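PDB 6LUM: succinate dehydrogenase subunit B from Mycolicibacterium smegmatis MC2 51, which probably carries electrons through three iron-sulfur clusters from the flavoprotein subunit toward the membrane-embedded quinone site during succinate oxidation. Local coordinates for residues Met133-Phe137 against Leu176-Thr181. Residues are numbered along the deposited sequence; the frame is centred on the assembly and turned at random.
With SF4 (iron/sulfur cluster), chain B.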
loop_
_atom_site.group_PDB
_atom_site.type_symbol
_atom_site.label_atom_id
_atom_site.label_comp_id
_atom_site.label_asym_id
_atom_site.label_seq_id
_atom_site.Cartn_x
_atom_site.Cartn_y
_atom_site.Cartn_z
ATOM N N MET J 133 -19.453 -21.970 -4.977
ATOM C CA MET J 133 -19.531 -20.829 -4.081
ATOM C C MET J 133 -18.284 -19.965 -4.093
ATOM O O MET J 133 -18.202 -19.016 -3.307
ATOM C CB MET J 133 -19.801 -21.306 -2.658
ATOM C CG MET J 133 -21.081 -22.073 -2.506
ATOM S SD MET J 133 -22.525 -21.017 -2.499
ATOM C CE MET J 133 -22.206 -20.028 -1.058
ATOM N N GLU J 134 -17.321 -20.247 -4.945
ATOM C CA GLU J 134 -16.093 -19.467 -4.888
ATOM C C GLU J 134 -16.221 -18.068 -5.479
ATOM O O GLU J 134 -15.534 -17.167 -4.999
ATOM C CB GLU J 134 -14.941 -20.225 -5.538
ATOM C CG GLU J 134 -14.437 -21.336 -4.643
ATOM C CD GLU J 134 -13.820 -20.802 -3.359
ATOM O OE1 GLU J 134 -13.188 -19.725 -3.399
ATOM O OE2 GLU J 134 -13.980 -21.450 -2.303
ATOM N N PRO J 135 -17.049 -17.815 -6.497
ATOM C CA PRO J 135 -17.333 -16.409 -6.827
ATOM C C PRO J 135 -17.938 -15.640 -5.670
ATOM O O PRO J 135 -17.565 -14.487 -5.414
ATOM C CB PRO J 135 -18.308 -16.524 -8.000
ATOM C CG PRO J 135 -17.973 -17.777 -8.626
ATOM C CD PRO J 135 -17.538 -18.713 -7.554
ATOM N N PHE J 136 -18.870 -16.267 -4.955
ATOM C CA PHE J 136 -19.492 -15.634 -3.801
ATOM C C PHE J 136 -18.452 -15.287 -2.750
ATOM O O PHE J 136 -18.384 -14.150 -2.271
ATOM C CB PHE J 136 -20.558 -16.564 -3.232
ATOM C CG PHE J 136 -21.151 -16.094 -1.952
ATOM C CD1 PHE J 136 -22.120 -15.126 -1.940
ATOM C CD2 PHE J 136 -20.750 -16.631 -0.757
ATOM C CE1 PHE J 136 -22.661 -14.701 -0.764
ATOM C CE2 PHE J 136 -21.290 -16.201 0.412
ATOM C CZ PHE J 136 -22.244 -15.236 0.406
ATOM N N PHE J 137 -17.603 -16.247 -2.402
ATOM C CA PHE J 137 -16.622 -15.973 -1.369
ATOM C C PHE J 137 -15.508 -15.058 -1.851
ATOM O O PHE J 137 -14.908 -14.367 -1.030
ATOM C CB PHE J 137 -16.063 -17.278 -0.828
ATOM C CG PHE J 137 -16.976 -17.956 0.139
ATOM C CD1 PHE J 137 -17.224 -17.408 1.371
ATOM C CD2 PHE J 137 -17.600 -19.131 -0.192
ATOM C CE1 PHE J 137 -18.061 -18.027 2.243
ATOM C CE2 PHE J 137 -18.439 -19.745 0.684
ATOM C CZ PHE J 137 -18.668 -19.196 1.897
ATOM N N LEU J 176 -23.689 -16.412 5.774
ATOM C CA LEU J 176 -23.055 -16.523 4.466
ATOM C C LEU J 176 -23.616 -17.692 3.666
ATOM O O LEU J 176 -22.897 -18.587 3.245
ATOM C CB LEU J 176 -21.543 -16.638 4.610
ATOM C CG LEU J 176 -20.777 -15.406 5.053
ATOM C CD1 LEU J 176 -19.429 -15.824 5.545
ATOM C CD2 LEU J 176 -20.644 -14.464 3.900
ATOM N N CYS J 177 -24.923 -17.655 3.437
ATOM C CA CYS J 177 -25.581 -18.713 2.692
ATOM C C CYS J 177 -25.816 -18.374 1.229
ATOM O O CYS J 177 -26.029 -19.292 0.437
ATOM C CB CYS J 177 -26.912 -19.080 3.348
ATOM S SG CYS J 177 -28.127 -17.813 3.394
ATOM N N ALA J 178 -25.772 -17.096 0.863
ATOM C CA ALA J 178 -25.975 -16.587 -0.488
ATOM C C ALA J 178 -27.421 -16.638 -0.938
ATOM O O ALA J 178 -27.692 -16.520 -2.119
ATOM C CB ALA J 178 -25.101 -17.311 -1.506
ATOM N N CYS J 179 -28.373 -16.794 -0.029
ATOM C CA CYS J 179 -29.775 -16.718 -0.407
ATOM C C CYS J 179 -30.167 -15.330 -0.874
ATOM O O CYS J 179 -31.222 -15.173 -1.485
ATOM C CB CYS J 179 -30.668 -17.121 0.762
ATOM S SG CYS J 179 -30.928 -18.864 0.989
ATOM N N CYS J 180 -29.354 -14.324 -0.588
ATOM C CA CYS J 180 -29.628 -12.938 -0.925
ATOM C C CYS J 180 -28.961 -12.542 -2.230
ATOM O O CYS J 180 -29.620 -12.027 -3.134
ATOM C CB CYS J 180 -29.150 -12.033 0.206
ATOM S SG CYS J 180 -27.383 -11.877 0.296
ATOM N N THR J 181 -27.658 -12.794 -2.344
ATOM C CA THR J 181 -26.926 -12.424 -3.544
ATOM C C THR J 181 -27.467 -13.125 -4.769
ATOM O O THR J 181 -27.433 -12.571 -5.867
ATOM C CB THR J 181 -25.452 -12.744 -3.371
ATOM O OG1 THR J 181 -25.037 -12.332 -2.074
ATOM C CG2 THR J 181 -24.651 -12.004 -4.350
HETATM FE FE1 SF4 B . -27.522 -12.818 2.494
HETATM FE FE2 SF4 B . -27.707 -15.487 3.859
HETATM FE FE3 SF4 B . -28.977 -13.061 5.138
HETATM FE FE4 SF4 B . -25.978 -13.358 5.053
HETATM S S1 SF4 B . -27.587 -14.556 5.771
HETATM S S2 SF4 B . -27.372 -11.874 4.407
HETATM S S3 SF4 B . -26.109 -14.283 3.139
HETATM S S4 SF4 B . -29.117 -14.021 3.234
#
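The [4Fe-4S] pocket of the iron-sulfur subunit is backed by F136, whose ring packs against the cluster-binding loop 176-181. The methyl of A178 sits over one face of this ring in a CH-pi contact, CB lying 3.9 Å from the ring centroid and 20° off its normal. A178 CB is also met by M133 CE, 4.0 Å away, through a side chain bent at chi2 and chi3. T181 OG1 approaches the ring edge near its plane, 3.6 Å from F136 CE1, while L176 CD2 meets F136 CZ obliquely at 3.9 Å. A chi1 of 173°, which sets CG anti to N, carries the F136 ring from the first turn of helix 134-140 across to the loop. C177 and C180 belong to the CxxCxxCxxxCP motif of dicluster ferredoxins; their SG atoms bind separate irons, FE2 and FE1, each at 2.4 Å, and C174 and C240 also line the pocket. C177 SG accepts a long but fairly straight hydrogen bond from C179 N (3.6 Å, 163°). Were F136 an alanine, the A178 methyl would probably lose its aromatic face and a gap would open between helix 134-140 and the loop. F137 meets L176 CD1 at its ring edge, and its ring also packs with Y38 of the neighbouring subunit A; R41 of that subunit donates a hydrogen bond to L176 O.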